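Local coordinates for protein endoglucanase EG-II (Hypocrea jecorina, PDB 3QR3) that cleaves internal beta-1,4-glucosidic bonds of cellulose, as a fungal endoglucanase of glycoside hydrolase family 5, at residues I45-M48 with Q49-N53; Q91-S95 with L96-C100; S130-A133 with S134-S138. All coordinates share one frame; numbering follows the deposited sequence.

Contact 1: residues I45-M48 with Q49-N53; sequences IGQM and QHFVN
Phe51 meets Gln47 one helical turn back, through both backbone and ring. Phe51 N gives Gln47 O a nearly straight bond of 2.9 Å, and with CG anti to its own carbonyl carbon (chi1 -77°) the ring is laid back against that oxygen, obliquely, Phe51 CD2 standing 3.3 Å from Gln47 O. Val52 N donates to Met48 O, and Val52 CG2 lies 3.3 Å from that acceptor. Gly46 O carries two donors: His50 N at 3.2 Å and a water 2.6 Å away, which in turn accepts from Gln49 NE2 at 2.8 Å and so ties the extended glutamine back to the preceding turn. All this belongs to helix 44-55, the crossover between the parallel strands 5-11 and 59-64 of the TIM barrel. His50 CD2 sits 3.8 Å above one face of the Phe51 ring, toward its rim, and the imidazole is positioned by a hydrogen bond to Asp317 and a stack on Trp315. With an alanine in place of Phe51, a gap is likely to open toward Phe60 and Val8, leaving His50 CD2 without the ring face it lies over, though the Trp315 stack would remain. On the Gln47 side, OE1 accepts from Gly296 N.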
# COMPACT_ATOMS: atom_id res chain seq x y z
N ILE A 45 -6.74 -15.16 0.70
CA ILE A 45 -5.73 -15.92 1.41
C ILE A 45 -5.17 -17.02 0.52
O ILE A 45 -3.97 -17.25 0.50
CB ILE A 45 -6.28 -16.51 2.72
CG1 ILE A 45 -6.62 -15.36 3.67
CG2 ILE A 45 -5.26 -17.45 3.33
CD1 ILE A 45 -6.99 -15.78 5.07
N GLY A 46 -6.05 -17.68 -0.23
CA GLY A 46 -5.62 -18.64 -1.23
C GLY A 46 -4.77 -17.99 -2.31
O GLY A 46 -3.81 -18.60 -2.78
N GLN A 47 -5.10 -16.77 -2.70
CA GLN A 47 -4.28 -16.05 -3.67
C GLN A 47 -2.89 -15.81 -3.10
O GLN A 47 -1.88 -16.11 -3.75
CB GLN A 47 -4.91 -14.70 -4.06
CG GLN A 47 -6.11 -14.79 -4.97
CD GLN A 47 -6.77 -13.43 -5.16
OE1 GLN A 47 -6.10 -12.40 -5.21
NE2 GLN A 47 -8.10 -13.43 -5.26
N MET A 48 -2.83 -15.27 -1.89
CA MET A 48 -1.53 -14.99 -1.26
C MET A 48 -0.66 -16.25 -1.18
O MET A 48 0.55 -16.19 -1.42
CB MET A 48 -1.72 -14.37 0.12
CG MET A 48 -2.23 -12.93 0.10
SD MET A 48 -2.16 -12.13 1.71
CE MET A 48 -3.47 -13.00 2.58
N GLN A 49 -1.27 -17.38 -0.85
CA GLN A 49 -0.51 -18.62 -0.72
C GLN A 49 0.14 -19.00 -2.06
O GLN A 49 1.30 -19.39 -2.12
CB GLN A 49 -1.39 -19.75 -0.20
CG GLN A 49 -0.66 -21.06 0.04
CD GLN A 49 -1.59 -22.20 0.39
OE1 GLN A 49 -1.25 -23.08 1.17
NE2 GLN A 49 -2.78 -22.19 -0.21
N HIS A 50 -0.63 -18.87 -3.14
CA HIS A 50 -0.11 -19.06 -4.49
C HIS A 50 1.04 -18.08 -4.79
O HIS A 50 2.09 -18.48 -5.29
CB HIS A 50 -1.23 -18.89 -5.51
CG HIS A 50 -0.77 -18.44 -6.86
ND1 HIS A 50 -0.06 -19.25 -7.72
CD2 HIS A 50 -0.92 -17.25 -7.50
CE1 HIS A 50 0.21 -18.59 -8.83
NE2 HIS A 50 -0.30 -17.37 -8.72
N PHE A 51 0.82 -16.80 -4.51
CA PHE A 51 1.83 -15.79 -4.77
C PHE A 51 3.14 -16.09 -4.04
O PHE A 51 4.22 -15.90 -4.59
CB PHE A 51 1.32 -14.40 -4.38
CG PHE A 51 0.36 -13.81 -5.39
CD1 PHE A 51 0.67 -13.81 -6.73
CD2 PHE A 51 -0.83 -13.23 -4.98
CE1 PHE A 51 -0.19 -13.26 -7.66
CE2 PHE A 51 -1.70 -12.67 -5.90
CZ PHE A 51 -1.39 -12.69 -7.24
N VAL A 52 3.04 -16.56 -2.80
CA VAL A 52 4.22 -16.84 -2.00
C VAL A 52 4.90 -18.13 -2.47
O VAL A 52 6.12 -18.17 -2.64
CB VAL A 52 3.89 -16.94 -0.49
CG1 VAL A 52 5.10 -17.47 0.30
CG2 VAL A 52 3.45 -15.59 0.06
N ASN A 53 4.10 -19.17 -2.69
CA ASN A 53 4.65 -20.49 -3.00
C ASN A 53 5.16 -20.63 -4.43
O ASN A 53 6.18 -21.28 -4.67
CB ASN A 53 3.62 -21.58 -2.72
CG ASN A 53 3.41 -21.80 -1.25
OD1 ASN A 53 4.18 -21.31 -0.43
ND2 ASN A 53 2.36 -22.54 -0.90
O HOH W 1 -3.53 -21.22 -2.72

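Contact 2: residues Q91-S95 with L96-C100; sequences QGCLS and LGAYC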
# COMPACT_ATOMS: atom_id res chain seq x y z
N GLN A 91 -3.47 -11.91 9.38
CA GLN A 91 -2.82 -13.12 9.85
C GLN A 91 -2.56 -14.12 8.72
O GLN A 91 -1.56 -14.83 8.74
CB GLN A 91 -3.62 -13.78 10.99
CG GLN A 91 -3.78 -12.89 12.22
CD GLN A 91 -2.45 -12.31 12.71
OE1 GLN A 91 -1.42 -12.98 12.69
NE2 GLN A 91 -2.48 -11.06 13.15
N GLY A 92 -3.44 -14.16 7.73
CA GLY A 92 -3.24 -15.05 6.61
C GLY A 92 -1.97 -14.67 5.87
O GLY A 92 -1.19 -15.52 5.43
N CYS A 93 -1.78 -13.37 5.73
CA CYS A 93 -0.59 -12.83 5.08
C CYS A 93 0.66 -13.14 5.92
O CYS A 93 1.66 -13.63 5.41
CB CYS A 93 -0.77 -11.32 4.90
SG CYS A 93 0.70 -10.44 4.41
N LEU A 94 0.57 -12.88 7.22
CA LEU A 94 1.71 -13.08 8.12
C LEU A 94 2.08 -14.57 8.26
O LEU A 94 3.24 -14.90 8.44
CB LEU A 94 1.43 -12.49 9.50
CG LEU A 94 1.28 -10.97 9.62
CD1 LEU A 94 0.79 -10.63 11.01
CD2 LEU A 94 2.60 -10.24 9.33
N SER A 95 1.09 -15.44 8.18
CA SER A 95 1.29 -16.88 8.33
C SER A 95 2.14 -17.46 7.22
O SER A 95 2.72 -18.54 7.36
CB SER A 95 -0.05 -17.61 8.38
OG SER A 95 -0.73 -17.33 9.60
N LEU A 96 2.20 -16.75 6.10
CA LEU A 96 2.98 -17.16 4.95
C LEU A 96 4.42 -16.67 5.03
O LEU A 96 5.20 -16.84 4.09
CB LEU A 96 2.32 -16.63 3.67
CG LEU A 96 0.97 -17.28 3.36
CD1 LEU A 96 0.18 -16.43 2.38
CD2 LEU A 96 1.18 -18.69 2.82
N GLY A 97 4.77 -16.04 6.15
CA GLY A 97 6.10 -15.47 6.33
C GLY A 97 6.30 -14.13 5.64
O GLY A 97 7.38 -13.55 5.68
N ALA A 98 5.26 -13.63 4.99
CA ALA A 98 5.35 -12.35 4.28
C ALA A 98 5.28 -11.17 5.23
O ALA A 98 4.88 -11.32 6.38
CB ALA A 98 4.24 -12.23 3.23
N TYR A 99 5.70 -10.01 4.74
CA TYR A 99 5.40 -8.73 5.37
C TYR A 99 4.04 -8.28 4.89
O TYR A 99 3.67 -8.55 3.74
CB TYR A 99 6.45 -7.69 4.99
CG TYR A 99 7.66 -7.74 5.87
CD1 TYR A 99 8.57 -8.78 5.78
CD2 TYR A 99 7.91 -6.73 6.80
CE1 TYR A 99 9.70 -8.82 6.59
CE2 TYR A 99 9.02 -6.76 7.61
CZ TYR A 99 9.91 -7.81 7.50
OH TYR A 99 11.02 -7.84 8.31
N CYS A 100 3.30 -7.60 5.75
CA CYS A 100 1.92 -7.25 5.45
C CYS A 100 1.64 -5.78 5.73
O CYS A 100 1.70 -5.33 6.87
CB CYS A 100 0.96 -8.12 6.27
SG CYS A 100 -0.32 -8.89 5.26
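The carbonyl groups of Cys93 and Leu94 are each met from above their planes, by Leu96 N and Gly97 N respectively. The chain leaves helix 80-95 through a Schellman motif, with Gly97 at positive phi (79°), a backbone shape that glycine adopts most easily. In this motif Gly97 N lies 3.0 Å from Leu94 O and stands 58° out of that carbonyl plane. The longer bond of the last turn, Leu96 N to Cys93 O, is similarly tilted at 3.2 Å. From the turn the Leu96 side chain folds back over the helix end, where its CD1 rests 3.5 Å from Gly92 O, and the side chain also packs on Met48, Gln49 and Val52 of helix 44-55. The chain then enters barrel strand 99-104, and a disulfide between Cys93 and Cys100 clips the last helical turn to the strand's start; Cys100 was modelled in two conformations, so its fine geometry, including the approach of Leu94 CD2 to Cys100 CB, is doubtful. Ala98 CB lies 4.1 Å from Cys93 SG. Arg141 NH1 is hydrogen-bonded to both Leu94 O and Ala98 O. Within the helix, Gln91 O is gripped on opposite faces of its plane by Ser95 N and Ser95 OG, the hydroxyl donating at 2.8 Å.

Contact 3: residues S130-A133 with S134-S138; sequences SQLA and SKYAS
Ser134 N donates to Ser130 O at 2.9 Å, the usual i to i-4 bond, and Ser134 CB lies against the same oxygen. At Lys135 the pattern repeats, with N bonded to Gln131 O. The lysine's CG, anti to the backbone N (chi1 -179°), is swung forward over the next residue, so that Lys135 CG stands 4.0 Å above the centre of the Tyr136 ring and the aliphatic chain covers that face. Tyr136 comes next and makes the side-chain contact with Leu132. Tyr136 N donates mainly to Leu132 O at 2.9 Å, and weakly, bent to 120°, to Ala133 O. The ring is turned back along the helix, obliquely to the carbonyl, bringing Tyr136 CD2 to 3.2 Å from Leu132 O. Beyond it, Tyr136 CE2 meets Leu132 CD2 at 4.2 Å, methyl against ring carbon. Ala137 N lies close to Ala133 O at an angle too poor for a hydrogen bond, and Ala137 CB touches that oxygen. Ala137 O accepts from Gln177 NE2. In the outer helical layer of the TIM barrel, helix 122-136 leads to strand 142-145 and leans on helix 80-95, where Tyr136 OH bonds to Asp87 and its ring packs on Val90, while Ala133 faces Ala172 and Ala174, just after helix 155-171.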
# COMPACT_ATOMS: atom_id res chain seq x y z
N SER A 130 -2.99 4.50 16.81
CA SER A 130 -2.54 4.08 18.13
C SER A 130 -3.13 2.70 18.44
O SER A 130 -2.46 1.80 18.95
CB SER A 130 -2.94 5.11 19.18
OG SER A 130 -2.42 4.77 20.45
N GLN A 131 -4.41 2.53 18.10
CA GLN A 131 -5.07 1.25 18.33
C GLN A 131 -4.51 0.13 17.47
O GLN A 131 -4.29 -0.97 17.96
CB GLN A 131 -6.58 1.38 18.10
CG GLN A 131 -7.26 2.30 19.09
CD GLN A 131 -8.73 2.41 18.80
OE1 GLN A 131 -9.51 1.54 19.16
NE2 GLN A 131 -9.12 3.49 18.13
N LEU A 132 -4.29 0.41 16.19
CA LEU A 132 -3.70 -0.59 15.31
C LEU A 132 -2.30 -0.98 15.78
O LEU A 132 -1.94 -2.15 15.80
CB LEU A 132 -3.67 -0.08 13.87
CG LEU A 132 -5.05 0.04 13.23
CD1 LEU A 132 -4.97 0.78 11.90
CD2 LEU A 132 -5.64 -1.36 13.06
N ALA A 133 -1.51 0.01 16.17
CA ALA A 133 -0.16 -0.24 16.66
C ALA A 133 -0.19 -1.11 17.92
O ALA A 133 0.61 -2.03 18.06
CB ALA A 133 0.55 1.08 16.94
N SER A 134 -1.10 -0.80 18.84
CA SER A 134 -1.24 -1.60 20.05
C SER A 134 -1.60 -3.05 19.71
O SER A 134 -1.04 -3.99 20.27
CB SER A 134 -2.29 -0.99 20.97
OG SER A 134 -2.47 -1.80 22.12
N LYS A 135 -2.52 -3.22 18.77
CA LYS A 135 -2.92 -4.57 18.37
C LYS A 135 -1.74 -5.34 17.78
O LYS A 135 -1.54 -6.51 18.07
CB LYS A 135 -4.05 -4.52 17.34
CG LYS A 135 -4.53 -5.90 16.88
CD LYS A 135 -5.80 -5.80 16.04
CE LYS A 135 -6.38 -7.19 15.76
NZ LYS A 135 -6.97 -7.81 16.98
N TYR A 136 -0.95 -4.66 16.96
CA TYR A 136 0.09 -5.33 16.18
C TYR A 136 1.51 -5.16 16.71
O TYR A 136 2.47 -5.58 16.07
CB TYR A 136 -0.00 -4.87 14.72
CG TYR A 136 -1.27 -5.37 14.06
CD1 TYR A 136 -1.51 -6.72 13.96
CD2 TYR A 136 -2.24 -4.49 13.59
CE1 TYR A 136 -2.67 -7.21 13.39
CE2 TYR A 136 -3.41 -4.97 13.01
CZ TYR A 136 -3.61 -6.33 12.91
OH TYR A 136 -4.76 -6.83 12.33
N ALA A 137 1.63 -4.56 17.90
CA ALA A 137 2.94 -4.23 18.45
C ALA A 137 3.92 -5.41 18.45
O ALA A 137 5.11 -5.22 18.19
CB ALA A 137 2.80 -3.65 19.86
N SER A 138 3.43 -6.61 18.74
CA SER A 138 4.31 -7.77 18.89
C SER A 138 4.60 -8.47 17.57
O SER A 138 5.36 -9.43 17.54
CB SER A 138 3.71 -8.77 19.87
OG SER A 138 2.54 -9.37 19.32

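Followed from the N terminus, the three contacts come in series; each closes only a local turn, and none encloses or crosses another. Contact 1 lies within the helix joining strands 5-11 and 59-64, contact 2 spans the passage from the next large barrel helix into strand 99-104, and contact 3 lies at the end of the helix leading to strand 142-145. Contacts 1 and 2 pack directly, Met48 SD lying 3.6 Å from Cys93 CB. Contact 2 reaches contact 3 more lightly, where Gln91 NE2 approaches Tyr136 CE1 at 3.9 Å. Contacts 1 and 3, about 12 Å apart at their nearest atoms, do not touch: helix 80-95 mediates between its two neighbours in the barrel's outer layer.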